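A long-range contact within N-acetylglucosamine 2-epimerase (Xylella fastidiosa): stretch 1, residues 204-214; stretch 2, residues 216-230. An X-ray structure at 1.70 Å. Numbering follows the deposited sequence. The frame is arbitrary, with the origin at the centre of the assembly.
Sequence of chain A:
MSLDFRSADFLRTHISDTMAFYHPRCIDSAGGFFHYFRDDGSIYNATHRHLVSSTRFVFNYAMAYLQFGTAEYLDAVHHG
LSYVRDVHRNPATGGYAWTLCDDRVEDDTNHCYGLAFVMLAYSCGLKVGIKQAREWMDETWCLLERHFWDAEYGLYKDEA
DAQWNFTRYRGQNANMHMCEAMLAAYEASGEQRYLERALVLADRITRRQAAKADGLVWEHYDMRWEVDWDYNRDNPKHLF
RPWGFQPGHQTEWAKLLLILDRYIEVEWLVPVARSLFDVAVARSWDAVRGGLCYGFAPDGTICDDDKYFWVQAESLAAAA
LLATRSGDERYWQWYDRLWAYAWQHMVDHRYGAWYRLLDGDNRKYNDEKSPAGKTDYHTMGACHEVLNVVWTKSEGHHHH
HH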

ATOM      1  N   ARG A 204       7.585 -15.122   7.704  1.00 15.89           N
ATOM      2  CA  ARG A 204       7.785 -15.964   6.508  1.00 16.93           C
ATOM      3  C   ARG A 204       8.410 -15.149   5.377  1.00 16.92           C
ATOM      4  O   ARG A 204       9.349 -15.611   4.709  1.00 17.48           O
ATOM      5  CB  ARG A 204       6.483 -16.597   6.047  1.00 16.74           C
ATOM      6  CG  ARG A 204       5.885 -17.611   6.997  1.00 20.24           C
ATOM      7  CD  ARG A 204       6.813 -18.750   7.357  1.00 24.17           C
ATOM      8  NE  ARG A 204       6.037 -19.705   8.171  1.00 27.86           N
ATOM      9  CZ  ARG A 204       5.861 -19.595   9.484  1.00 28.95           C
ATOM     10  NH1 ARG A 204       6.455 -18.621  10.149  1.00 31.78           N
ATOM     11  NH2 ARG A 204       5.104 -20.480  10.150  1.00 28.12           N
ATOM     12  N   ILE A 205       7.908 -13.953   5.146  1.00 15.57           N
ATOM     13  CA  ILE A 205       8.475 -13.129   4.040  1.00 16.19           C
ATOM     14  C   ILE A 205       9.862 -12.525   4.396  1.00 16.78           C
ATOM     15  O   ILE A 205      10.834 -12.634   3.611  1.00 15.98           O
ATOM     16  CB  ILE A 205       7.508 -12.007   3.622  1.00 15.90           C
ATOM     17  CG1 ILE A 205       6.177 -12.559   3.090  1.00 16.16           C
ATOM     18  CG2 ILE A 205       8.169 -11.060   2.551  1.00 17.36           C
ATOM     19  CD1 ILE A 205       6.235 -13.439   1.769  1.00 19.30           C
ATOM     20  N   THR A 206       9.960 -11.781   5.496  1.00 15.69           N
ATOM     21  CA  THR A 206      11.166 -10.976   5.747  1.00 16.73           C
ATOM     22  C   THR A 206      12.339 -11.799   6.318  1.00 17.07           C
ATOM     23  O   THR A 206      13.426 -11.323   6.298  1.00 17.71           O
ATOM     24  CB  THR A 206      10.918  -9.739   6.613  1.00 16.74           C
ATOM     25  OG1 THR A 206      10.655 -10.170   7.977  1.00 16.48           O
ATOM     26  CG2 THR A 206       9.773  -8.910   6.058  1.00 16.97           C
ATOM     27  N   ARG A 207      12.079 -13.019   6.799  1.00 17.90           N
ATOM     28  CA  ARG A 207      13.129 -13.923   7.255  1.00 18.53           C
ATOM     29  C   ARG A 207      13.301 -15.098   6.317  1.00 18.57           C
ATOM     30  O   ARG A 207      14.338 -15.162   5.637  1.00 19.33           O
ATOM     31  CB  ARG A 207      12.919 -14.345   8.707  1.00 18.30           C
ATOM     32  CG  ARG A 207      12.943 -13.142   9.638  1.00 19.09           C
ATOM     33  CD  ARG A 207      13.494 -13.480  11.035  1.00 20.95           C
ATOM     34  NE  ARG A 207      12.543 -14.294  11.739  1.00 21.99           N
ATOM     35  CZ  ARG A 207      12.691 -14.728  12.987  1.00 22.71           C
ATOM     36  NH1 ARG A 207      11.723 -15.443  13.526  1.00 22.89           N
ATOM     37  NH2 ARG A 207      13.802 -14.482  13.673  1.00 23.55           N
ATOM     38  N   ARG A 208      12.331 -16.008   6.239  1.00 18.70           N
ATOM     39  CA  ARG A 208      12.516 -17.192   5.395  1.00 17.99           C
ATOM     40  C   ARG A 208      12.715 -16.883   3.918  1.00 18.58           C
ATOM     41  O   ARG A 208      13.678 -17.369   3.311  1.00 18.95           O
ATOM     42  CB  ARG A 208      11.361 -18.153   5.539  1.00 18.66           C
ATOM     43  CG  ARG A 208      11.710 -19.529   5.037  1.00 22.53           C
ATOM     44  CD  ARG A 208      10.464 -20.425   5.112  1.00 27.19           C
ATOM     45  NE  ARG A 208       9.356 -19.960   4.253  1.00 29.88           N
ATOM     46  CZ  ARG A 208       8.089 -20.387   4.346  1.00 32.56           C
ATOM     47  NH1 ARG A 208       7.746 -21.303   5.260  1.00 32.88           N
ATOM     48  NH2 ARG A 208       7.152 -19.899   3.538  1.00 30.83           N
ATOM     49  N   GLN A 209      11.796 -16.133   3.343  1.00 16.84           N
ATOM     50  CA  GLN A 209      11.893 -15.843   1.902  1.00 17.60           C
ATOM     51  C   GLN A 209      13.063 -14.934   1.592  1.00 16.92           C
ATOM     52  O   GLN A 209      13.745 -15.135   0.566  1.00 16.88           O
ATOM     53  CB  GLN A 209      10.589 -15.291   1.292  1.00 17.36           C
ATOM     54  CG  GLN A 209       9.331 -16.209   1.443  1.00 18.52           C
ATOM     55  CD  GLN A 209       9.561 -17.608   0.929  1.00 18.23           C
ATOM     56  OE1 GLN A 209       9.396 -18.582   1.663  1.00 22.11           O
ATOM     57  NE2 GLN A 209       9.922 -17.722  -0.344  1.00 18.69           N
ATOM     58  N   ALA A 210      13.304 -13.942   2.436  1.00 18.16           N
ATOM     59  CA  ALA A 210      14.452 -13.045   2.236  1.00 18.81           C
ATOM     60  C   ALA A 210      15.777 -13.820   2.228  1.00 20.02           C
ATOM     61  O   ALA A 210      16.676 -13.440   1.502  1.00 20.26           O
ATOM     62  CB  ALA A 210      14.486 -11.920   3.301  1.00 18.35           C
ATOM     63  N   ALA A 211      15.887 -14.891   3.029  1.00 18.95           N
ATOM     64  CA  ALA A 211      17.079 -15.740   3.067  1.00 19.73           C
ATOM     65  C   ALA A 211      17.416 -16.348   1.716  1.00 20.74           C
ATOM     66  O   ALA A 211      18.565 -16.644   1.451  1.00 22.41           O
ATOM     67  CB  ALA A 211      16.933 -16.822   4.118  1.00 20.52           C
ATOM     68  N   LYS A 212      16.421 -16.490   0.839  1.00 19.64           N
ATOM     69  CA  LYS A 212      16.627 -17.115  -0.461  1.00 21.01           C
ATOM     70  C   LYS A 212      17.121 -16.122  -1.508  1.00 21.95           C
ATOM     71  O   LYS A 212      17.399 -16.504  -2.661  1.00 22.75           O
ATOM     72  CB  LYS A 212      15.318 -17.746  -0.912  1.00 20.51           C
ATOM     73  CG  LYS A 212      14.719 -18.765   0.080  1.00 21.21           C
ATOM     74  CD  LYS A 212      13.424 -19.349  -0.471  1.00 23.80           C
ATOM     75  CE  LYS A 212      12.670 -20.133   0.591  1.00 25.61           C
ATOM     76  NZ  LYS A 212      13.080 -21.505   0.557  1.00 31.86           N
ATOM     77  N   ALA A 213      17.225 -14.850  -1.132  1.00 22.54           N
ATOM     78  CA  ALA A 213      17.593 -13.807  -2.115  1.00 23.70           C
ATOM     79  C   ALA A 213      18.543 -12.826  -1.501  1.00 24.65           C
ATOM     80  O   ALA A 213      18.436 -11.606  -1.692  1.00 24.11           O
ATOM     81  CB  ALA A 213      16.329 -13.104  -2.643  1.00 23.44           C
ATOM     82  N   ASP A 214      19.437 -13.373  -0.687  1.00 25.55           N
ATOM     83  CA  ASP A 214      20.550 -12.652  -0.133  1.00 27.06           C
ATOM     84  C   ASP A 214      20.138 -11.530   0.798  1.00 26.10           C
ATOM     85  O   ASP A 214      20.802 -10.505   0.887  1.00 26.58           O
ATOM     86  CB  ASP A 214      21.496 -12.176  -1.250  1.00 27.56           C
ATOM     87  CG  ASP A 214      22.935 -12.026  -0.752  1.00 33.43           C
ATOM     88  OD1 ASP A 214      23.331 -12.845   0.112  1.00 38.32           O
ATOM     89  OD2 ASP A 214      23.641 -11.085  -1.194  1.00 37.81           O
TER
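Stretch 2 216-230: LVWEHYDMRWEVDWD

Stretch 2 folds back along the last turns of the stretch 1 helix in a mixed contact, apolar where V217 meets the helix and polar where the loop around W225 and E226 reaches Q209 and K212, with 671 Å² buried over both sides.

Stretch 1 enters already helical at R204, the helix having begun earlier in the chain, with a wider pi-type turn at 204-209 marked by the bonds from Q209 N to R204 O (2.9 Å) and from A210 N to I205 O (3.0 Å). Beyond it the chain turns at A213 and D214, the latter with positive phi and psi (64°/34°), and a weak hydrogen bond from L216 N to A213 O (3.5 Å, 170° at the hydrogen) spans the reversal. Stretch 2 is mostly irregular, with a short strand at 220-221 and a type I turn from D222 to W225. That turn closes through W225 N to D222 O (2.9 Å), and the flanking bonds D222 N to E226 O and D228 N to H220 O (both 2.9 Å) make a hairpin-like return. The CA register records both passes: A210 CA lies 4.7 Å from V217 CA, and K212 CA lies 7.0 Å from V227 CA.

On the first pass, V217 packs on the helix, with V217 CG1 3.5 Å from I205 CG2 and V217 CG2 4.2 Å from A210 CB. The backbone comes close enough for a CA-H...O contact, A210 CA to L216 O at 3.4 Å with 146° at the hydrogen. A213 CB, directed toward stretch 2, meets both W218 CB (4.1 Å) and W229 CH2 (4.0 Å).

Q209 anchors the return. Its NE2 donates to W225 O (2.8 Å, 162°), a short and nearly linear bond, and also lies 3.2 Å from Y221 CE1, oblique to that ring. Its OE1 accepts from R208 NE (2.9 Å), so the two ends of the amide are engaged in different directions. The indole of W225 extends to I205, whose CD1 is 4.4 Å from W225 CZ3.

On the more exposed side of the contact, K212 forms a salt bridge, NZ to E226 OE2 at 3.0 Å; E226 has its CA-to-CB bond pointing away, yet the end of its side chain comes nearer. Water 2 reinforces the pair, accepting from K212 NZ (3.2 Å) and donating to E226 OE1 (3.1 Å). Nearer the backbone of K212, V227 CG2 rests 3.9 Å from K212 CB. Water 1 bridges the stretches more deeply: it donates to Q209 O (2.8 Å), accepts from W218 N (2.9 Å) and lies 2.6 Å from Y221 OH.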

ATOM      1  N   LEU A 216      17.222  -9.700   0.962  1.00 21.14           N
ATOM      2  CA  LEU A 216      16.159  -8.786   0.537  1.00 20.30           C
ATOM      3  C   LEU A 216      14.978  -9.603   0.053  1.00 18.61           C
ATOM      4  O   LEU A 216      15.125 -10.790  -0.234  1.00 19.31           O
ATOM      5  CB  LEU A 216      16.630  -7.840  -0.565  1.00 21.36           C
ATOM      6  CG  LEU A 216      17.701  -6.815  -0.180  1.00 23.17           C
ATOM      7  CD1 LEU A 216      17.983  -5.952  -1.421  1.00 26.78           C
ATOM      8  CD2 LEU A 216      17.270  -5.934   0.988  1.00 25.36           C
ATOM      9  N   VAL A 217      13.802  -8.986  -0.012  1.00 16.91           N
ATOM     10  CA  VAL A 217      12.581  -9.665  -0.404  1.00 16.86           C
ATOM     11  C   VAL A 217      12.361  -9.539  -1.920  1.00 16.58           C
ATOM     12  O   VAL A 217      12.105  -8.455  -2.443  1.00 17.04           O
ATOM     13  CB  VAL A 217      11.346  -9.117   0.362  1.00 16.72           C
ATOM     14  CG1 VAL A 217      10.056  -9.812  -0.069  1.00 17.68           C
ATOM     15  CG2 VAL A 217      11.568  -9.199   1.902  1.00 16.72           C
ATOM     16  N   TRP A 218      12.479 -10.656  -2.614  1.00 17.29           N
ATOM     17  CA  TRP A 218      12.147 -10.756  -4.030  1.00 17.95           C
ATOM     18  C   TRP A 218      10.632 -10.894  -4.189  1.00 18.01           C
ATOM     19  O   TRP A 218       9.946 -11.356  -3.257  1.00 18.20           O
ATOM     20  CB  TRP A 218      12.882 -11.981  -4.611  1.00 18.45           C
ATOM     21  CG  TRP A 218      12.764 -12.146  -6.075  1.00 17.53           C
ATOM     22  CD1 TRP A 218      11.985 -13.058  -6.729  1.00 16.18           C
ATOM     23  CD2 TRP A 218      13.463 -11.408  -7.101  1.00 18.10           C
ATOM     24  NE1 TRP A 218      12.133 -12.921  -8.085  1.00 19.57           N
ATOM     25  CE2 TRP A 218      13.032 -11.929  -8.347  1.00 18.93           C
ATOM     26  CE3 TRP A 218      14.410 -10.360  -7.088  1.00 18.91           C
ATOM     27  CZ2 TRP A 218      13.489 -11.426  -9.576  1.00 20.85           C
ATOM     28  CZ3 TRP A 218      14.887  -9.868  -8.309  1.00 19.75           C
ATOM     29  CH2 TRP A 218      14.436 -10.410  -9.530  1.00 19.91           C
ATOM     30  N   GLU A 219      10.075 -10.482  -5.324  1.00 17.24           N
ATOM     31  CA  GLU A 219       8.631 -10.426  -5.493  1.00 18.94           C
ATOM     32  C   GLU A 219       7.975 -11.747  -5.833  1.00 17.77           C
ATOM     33  O   GLU A 219       6.858 -12.020  -5.380  1.00 17.89           O
ATOM     34  CB  GLU A 219       8.237  -9.454  -6.594  1.00 19.26           C
ATOM     35  CG  GLU A 219       8.624  -8.012  -6.353  1.00 19.90           C
ATOM     36  CD  GLU A 219       7.885  -7.366  -5.207  1.00 20.13           C
ATOM     37  OE1 GLU A 219       6.661  -7.589  -5.039  1.00 21.20           O
ATOM     38  OE2 GLU A 219       8.549  -6.636  -4.422  1.00 21.37           O
ATOM     39  N   HIS A 220       8.646 -12.555  -6.659  1.00 16.29           N
ATOM     40  CA  HIS A 220       7.995 -13.669  -7.374  1.00 16.74           C
ATOM     41  C   HIS A 220       8.554 -15.042  -7.039  1.00 16.51           C
ATOM     42  O   HIS A 220       9.740 -15.217  -6.931  1.00 15.73           O
ATOM     43  CB  HIS A 220       8.166 -13.468  -8.865  1.00 18.11           C
ATOM     44  CG  HIS A 220       7.831 -12.097  -9.307  1.00 18.37           C
ATOM     45  ND1 HIS A 220       6.606 -11.524  -9.036  1.00 17.55           N
ATOM     46  CD2 HIS A 220       8.557 -11.160  -9.959  1.00 19.44           C
ATOM     47  CE1 HIS A 220       6.572 -10.306  -9.557  1.00 21.42           C
ATOM     48  NE2 HIS A 220       7.744 -10.058 -10.112  1.00 20.21           N
ATOM     49  N   TYR A 221       7.659 -15.999  -6.838  1.00 16.70           N
ATOM     50  CA  TYR A 221       8.039 -17.329  -6.427  1.00 17.04           C
ATOM     51  C   TYR A 221       7.218 -18.410  -7.159  1.00 17.88           C
ATOM     52  O   TYR A 221       6.179 -18.162  -7.745  1.00 17.79           O
ATOM     53  CB  TYR A 221       7.862 -17.516  -4.904  1.00 17.39           C
ATOM     54  CG  TYR A 221       8.570 -16.481  -4.088  1.00 16.49           C
ATOM     55  CD1 TYR A 221       9.844 -16.704  -3.556  1.00 16.25           C
ATOM     56  CD2 TYR A 221       7.966 -15.239  -3.869  1.00 17.17           C
ATOM     57  CE1 TYR A 221      10.506 -15.698  -2.801  1.00 16.72           C
ATOM     58  CE2 TYR A 221       8.616 -14.243  -3.132  1.00 15.84           C
ATOM     59  CZ  TYR A 221       9.883 -14.483  -2.606  1.00 16.39           C
ATOM     60  OH  TYR A 221      10.550 -13.501  -1.876  1.00 19.57           O
ATOM     61  N   ASP A 222       7.733 -19.642  -7.119  1.00 19.08           N
ATOM     62  CA  ASP A 222       7.009 -20.769  -7.649  1.00 19.85           C
ATOM     63  C   ASP A 222       6.071 -21.342  -6.578  1.00 19.35           C
ATOM     64  O   ASP A 222       6.032 -20.827  -5.458  1.00 18.49           O
ATOM     65  CB  ASP A 222       7.973 -21.834  -8.237  1.00 19.37           C
ATOM     66  CG  ASP A 222       8.880 -22.524  -7.199  1.00 23.89           C
ATOM     67  OD1 ASP A 222       8.623 -22.556  -5.976  1.00 20.85           O
ATOM     68  OD2 ASP A 222       9.902 -23.109  -7.649  1.00 29.55           O
ATOM     69  N   MET A 223       5.396 -22.442  -6.900  1.00 18.26           N
ATOM     70  CA  MET A 223       4.425 -23.046  -5.975  1.00 19.87           C
ATOM     71  C   MET A 223       5.038 -23.592  -4.665  1.00 20.16           C
ATOM     72  O   MET A 223       4.320 -23.807  -3.665  1.00 22.52           O
ATOM     73  CB  MET A 223       3.662 -24.160  -6.727  1.00 20.21           C
ATOM     74  CG  MET A 223       4.437 -25.473  -6.934  1.00 21.76           C
ATOM     75  SD  MET A 223       3.376 -26.670  -7.840  1.00 22.99           S
ATOM     76  CE  MET A 223       2.101 -26.952  -6.616  1.00 25.83           C
ATOM     77  N   ARG A 224       6.338 -23.835  -4.647  1.00 19.95           N
ATOM     78  CA  ARG A 224       7.033 -24.282  -3.449  1.00 19.27           C
ATOM     79  C   ARG A 224       7.750 -23.116  -2.724  1.00 18.26           C
ATOM     80  O   ARG A 224       8.585 -23.300  -1.851  1.00 18.53           O
ATOM     81  CB  ARG A 224       8.018 -25.424  -3.804  1.00 20.05           C
ATOM     82  CG  ARG A 224       7.310 -26.738  -4.013  1.00 23.81           C
ATOM     83  CD  ARG A 224       8.255 -27.774  -4.496  1.00 25.60           C
ATOM     84  NE  ARG A 224       8.651 -27.590  -5.892  1.00 25.49           N
ATOM     85  CZ  ARG A 224       8.018 -28.106  -6.951  1.00 28.44           C
ATOM     86  NH1 ARG A 224       8.506 -27.907  -8.168  1.00 30.85           N
ATOM     87  NH2 ARG A 224       6.879 -28.781  -6.823  1.00 27.45           N
ATOM     88  N   TRP A 225       7.363 -21.894  -3.080  1.00 17.63           N
ATOM     89  CA  TRP A 225       7.955 -20.693  -2.562  1.00 16.69           C
ATOM     90  C   TRP A 225       9.480 -20.617  -2.725  1.00 17.11           C
ATOM     91  O   TRP A 225      10.170 -19.987  -1.942  1.00 17.95           O
ATOM     92  CB  TRP A 225       7.506 -20.426  -1.127  1.00 15.71           C
ATOM     93  CG  TRP A 225       6.081 -19.984  -1.046  1.00 17.47           C
ATOM     94  CD1 TRP A 225       4.980 -20.771  -0.852  1.00 19.28           C
ATOM     95  CD2 TRP A 225       5.604 -18.652  -1.200  1.00 16.62           C
ATOM     96  NE1 TRP A 225       3.841 -19.995  -0.841  1.00 21.23           N
ATOM     97  CE2 TRP A 225       4.206 -18.684  -1.025  1.00 18.56           C
ATOM     98  CE3 TRP A 225       6.227 -17.425  -1.424  1.00 16.18           C
ATOM     99  CZ2 TRP A 225       3.418 -17.524  -1.107  1.00 19.38           C
ATOM    100  CZ3 TRP A 225       5.467 -16.296  -1.498  1.00 18.37           C
ATOM    101  CH2 TRP A 225       4.073 -16.348  -1.344  1.00 18.10           C
ATOM    102  N   GLU A 226       9.985 -21.216  -3.800  1.00 18.73           N
ATOM    103  CA  GLU A 226      11.360 -20.962  -4.252  1.00 19.73           C
ATOM    104  C   GLU A 226      11.341 -19.766  -5.225  1.00 18.73           C
ATOM    105  O   GLU A 226      10.361 -19.528  -5.911  1.00 17.59           O
ATOM    106  CB  GLU A 226      11.931 -22.190  -4.968  1.00 21.60           C
ATOM    107  CG  GLU A 226      12.113 -23.373  -4.027  1.00 24.60           C
ATOM    108  CD  GLU A 226      12.990 -23.061  -2.846  1.00 31.25           C
ATOM    109  OE1 GLU A 226      14.069 -22.461  -3.028  1.00 36.88           O
ATOM    110  OE2 GLU A 226      12.614 -23.407  -1.696  1.00 39.21           O
ATOM    111  N   VAL A 227      12.433 -19.029  -5.261  1.00 17.65           N
ATOM    112  CA  VAL A 227      12.481 -17.793  -6.029  1.00 18.05           C
ATOM    113  C   VAL A 227      12.271 -18.064  -7.525  1.00 18.41           C
ATOM    114  O   VAL A 227      12.898 -18.990  -8.088  1.00 20.31           O
ATOM    115  CB  VAL A 227      13.831 -17.061  -5.840  1.00 17.87           C
ATOM    116  CG1 VAL A 227      13.877 -15.854  -6.791  1.00 22.17           C
ATOM    117  CG2 VAL A 227      13.997 -16.622  -4.375  1.00 18.02           C
ATOM    118  N   ASP A 228      11.421 -17.269  -8.162  1.00 18.48           N
ATOM    119  CA  ASP A 228      11.240 -17.264  -9.622  1.00 17.65           C
ATOM    120  C   ASP A 228      11.988 -16.018 -10.130  1.00 18.50           C
ATOM    121  O   ASP A 228      11.487 -14.935 -10.106  1.00 18.96           O
ATOM    122  CB  ASP A 228       9.753 -17.247 -10.002  1.00 18.06           C
ATOM    123  CG  ASP A 228       9.515 -17.348 -11.514  1.00 19.74           C
ATOM    124  OD1 ASP A 228      10.488 -17.101 -12.285  1.00 20.56           O
ATOM    125  OD2 ASP A 228       8.370 -17.644 -11.918  1.00 22.80           O
ATOM    126  N   TRP A 229      13.205 -16.198 -10.607  1.00 18.42           N
ATOM    127  CA  TRP A 229      14.011 -15.051 -11.021  1.00 19.14           C
ATOM    128  C   TRP A 229      13.567 -14.430 -12.360  1.00 19.54           C
ATOM    129  O   TRP A 229      13.992 -13.330 -12.666  1.00 19.44           O
ATOM    130  CB  TRP A 229      15.472 -15.469 -11.119  1.00 19.60           C
ATOM    131  CG  TRP A 229      16.087 -15.903  -9.855  1.00 17.76           C
ATOM    132  CD1 TRP A 229      16.394 -17.190  -9.497  1.00 18.75           C
ATOM    133  CD2 TRP A 229      16.498 -15.081  -8.777  1.00 17.58           C
ATOM    134  NE1 TRP A 229      16.975 -17.214  -8.269  1.00 19.82           N
ATOM    135  CE2 TRP A 229      17.067 -15.931  -7.798  1.00 19.12           C
ATOM    136  CE3 TRP A 229      16.447 -13.704  -8.527  1.00 18.62           C
ATOM    137  CZ2 TRP A 229      17.571 -15.441  -6.600  1.00 19.80           C
ATOM    138  CZ3 TRP A 229      16.965 -13.208  -7.331  1.00 18.19           C
ATOM    139  CH2 TRP A 229      17.520 -14.077  -6.385  1.00 20.09           C
ATOM    140  N   ASP A 230      12.788 -15.160 -13.164  1.00 19.23           N
ATOM    141  CA  ASP A 230      12.433 -14.764 -14.520  1.00 20.73           C
ATOM    142  C   ASP A 230      11.006 -14.218 -14.702  1.00 20.94           C
ATOM    143  O   ASP A 230      10.629 -13.782 -15.800  1.00 19.98           O
ATOM    144  CB  ASP A 230      12.608 -15.961 -15.455  1.00 21.09           C
ATOM    145  CG  ASP A 230      14.062 -16.265 -15.757  1.00 26.60           C
ATOM    146  OD1 ASP A 230      14.928 -15.392 -15.586  1.00 28.45           O
ATOM    147  OD2 ASP A 230      14.307 -17.397 -16.236  1.00 32.71           O
TER
HETATM  148  O   HOH W   1      13.132 -13.264  -1.494  1.00 24.76           O
HETATM  149  O   HOH W   2      15.966 -22.338  -0.611  1.00 44.82           O